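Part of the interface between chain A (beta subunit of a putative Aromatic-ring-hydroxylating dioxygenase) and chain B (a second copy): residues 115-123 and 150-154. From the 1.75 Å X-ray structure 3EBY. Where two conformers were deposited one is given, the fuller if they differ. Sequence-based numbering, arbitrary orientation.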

# COMPACT_ATOMS: atom_id res chain seq x y z
N GLN A 115 7.56 0.74 11.99
CA GLN A 115 7.66 1.23 13.33
C GLN A 115 8.81 2.20 13.47
O GLN A 115 9.90 1.98 12.91
CB GLN A 115 7.84 0.07 14.29
CG GLN A 115 7.66 0.43 15.73
CD GLN A 115 7.68 -0.79 16.63
OE1 GLN A 115 8.74 -1.31 16.94
NE2 GLN A 115 6.50 -1.30 16.99
N THR A 116 8.57 3.28 14.22
CA THR A 116 9.61 4.27 14.50
C THR A 116 9.82 4.34 16.00
O THR A 116 8.87 4.55 16.76
CB THR A 116 9.22 5.68 13.99
OG1 THR A 116 8.88 5.61 12.61
CG2 THR A 116 10.36 6.65 14.18
N ARG A 117 11.04 4.04 16.42
CA ARG A 117 11.39 4.02 17.83
C ARG A 117 12.20 5.27 18.17
O ARG A 117 12.38 6.16 17.34
CB ARG A 117 12.19 2.75 18.15
CG ARG A 117 11.41 1.44 17.93
CD ARG A 117 12.08 0.22 18.60
N ASN A 118 12.78 5.27 19.37
CA ASN A 118 13.43 6.45 19.93
C ASN A 118 14.64 6.97 19.12
O ASN A 118 14.93 8.15 19.16
CB ASN A 118 13.85 6.16 21.40
N ASP A 119 15.32 6.10 18.39
CA ASP A 119 16.45 6.50 17.55
C ASP A 119 15.98 7.27 16.29
O ASP A 119 16.80 7.80 15.53
CB ASP A 119 17.21 5.26 17.08
CG ASP A 119 16.34 4.34 16.27
OD1 ASP A 119 15.39 3.77 16.83
OD2 ASP A 119 16.54 4.27 15.04
N GLY A 120 14.67 7.21 16.03
CA GLY A 120 14.06 7.98 14.94
C GLY A 120 14.03 7.32 13.57
O GLY A 120 13.47 7.88 12.62
N GLU A 121 14.67 6.16 13.43
CA GLU A 121 14.64 5.45 12.15
C GLU A 121 13.36 4.62 12.04
O GLU A 121 12.91 4.03 13.02
CB GLU A 121 15.87 4.55 11.97
CG GLU A 121 17.09 5.26 11.41
CD GLU A 121 18.20 4.30 11.03
OE1 GLU A 121 17.98 3.46 10.12
OE2 GLU A 121 19.28 4.37 11.65
N THR A 122 12.73 4.68 10.87
CA THR A 122 11.56 3.87 10.59
C THR A 122 12.01 2.55 9.96
O THR A 122 12.71 2.54 8.95
CB THR A 122 10.58 4.60 9.67
OG1 THR A 122 10.29 5.88 10.23
CG2 THR A 122 9.28 3.81 9.52
N ARG A 123 11.61 1.45 10.58
CA ARG A 123 11.99 0.12 10.14
C ARG A 123 10.77 -0.70 9.89
O ARG A 123 9.69 -0.38 10.33
CB ARG A 123 12.79 -0.58 11.24
CG ARG A 123 14.08 0.09 11.59
CD ARG A 123 14.76 -0.63 12.73
NE ARG A 123 16.01 0.03 13.09
CZ ARG A 123 16.12 1.02 13.97
NH1 ARG A 123 15.08 1.43 14.67
NH2 ARG A 123 17.31 1.58 14.16
N TYR B 150 4.23 13.16 10.13
CA TYR B 150 5.24 12.13 9.88
C TYR B 150 5.95 11.61 11.13
O TYR B 150 6.09 12.32 12.16
CB TYR B 150 6.25 12.58 8.81
CG TYR B 150 7.22 13.66 9.31
CD1 TYR B 150 8.42 13.32 9.92
CD2 TYR B 150 6.93 15.02 9.17
CE1 TYR B 150 9.30 14.30 10.38
CE2 TYR B 150 7.82 16.01 9.63
CZ TYR B 150 8.97 15.64 10.26
OH TYR B 150 9.86 16.62 10.70
N ASP B 151 6.38 10.36 11.04
CA ASP B 151 7.01 9.64 12.14
C ASP B 151 8.55 9.72 12.09
O ASP B 151 9.19 9.89 13.12
CB ASP B 151 6.56 8.16 12.12
CG ASP B 151 5.09 8.01 12.37
OD1 ASP B 151 4.48 8.98 12.89
OD2 ASP B 151 4.54 6.95 11.98
N THR B 152 9.11 9.63 10.89
CA THR B 152 10.54 9.45 10.66
C THR B 152 11.32 10.74 10.96
O THR B 152 11.03 11.78 10.37
CB THR B 152 10.80 9.02 9.21
OG1 THR B 152 9.83 8.02 8.82
CG2 THR B 152 12.24 8.47 9.02
N LEU B 153 12.34 10.64 11.81
CA LEU B 153 13.04 11.83 12.36
C LEU B 153 13.80 12.62 11.29
O LEU B 153 13.64 13.85 11.16
CB LEU B 153 14.05 11.39 13.44
CG LEU B 153 14.96 12.46 14.07
CD1 LEU B 153 14.14 13.60 14.67
CD2 LEU B 153 15.86 11.84 15.13
N ARG B 154 14.67 11.93 10.57
CA ARG B 154 15.51 12.58 9.60
C ARG B 154 14.69 12.82 8.36
O ARG B 154 13.87 11.99 8.00
CB ARG B 154 16.75 11.75 9.31
CG ARG B 154 17.76 11.70 10.47
CD ARG B 154 18.64 13.00 10.54
NE ARG B 154 17.98 14.10 11.26
CZ ARG B 154 18.01 14.28 12.59
NH1 ARG B 154 18.72 13.46 13.36
NH2 ARG B 154 17.36 15.29 13.14
O HOH W 1 6.44 4.76 12.05
O HOH W 2 15.35 9.06 10.94

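This is a small, mainly polar contact in which a beta hairpin of chain A meets a loop of chain B through two direct hydrogen bonds and two bridging waters. It buries 241 Å², both sides summed.

Bonds within chain A help to shape the hairpin. Backbone bonds join Gln115(A) and Arg123(A) in both directions, and a type I turn runs from Arg117(A) to Gly120(A). The carboxylate of Asp119(A) accepts a hydrogen bond from the backbone N of Glu121(A) and forms a salt bridge with Arg123(A), with NH2 of Arg123(A) 2.9 Å from OD2 of Asp119(A).

Gly120(A) is buried and makes the backbone link to chain B. O of Gly120(A) accepts a nearly straight hydrogen bond from N of Leu153(B), at 3.1 Å. O of Gly120(A) also takes a bond from water 2 at 2.8 Å, and that water accepts from N of Arg154(B) at 3.0 Å. One carbonyl thus serves two successive amides of chain B, the first directly and the second through water. Glycine suits this place twice over. Its phi is positive, and a CB on Gly120(A) would fall 2.6 Å from CB of Leu153(B), a clash. Leu153(B) points toward the hairpin, and its CD2 comes within 4.2 Å of O of Asp119(A).

Three buried threonines form the second polar site. OG1 of Thr122(A) and OG1 of Thr152(B) are hydrogen-bonded at 2.6 Å; either could be the donor. Thr116(A) and Thr122(A) both point toward chain B with chi1 in the m well, and their OG1 atoms are 2.8 Å apart. A hydroxyl suits such a site because it can both donate and accept.

Water 1 adds a polar bridge to Asp151(B), whose CB already lies 3.5 Å from OG1 of Thr116(A). It accepts from OG1 of Thr116(A) at 2.6 Å and donates to OD2 of Asp151(B) at 2.9 Å, linking hydroxyl to carboxylate.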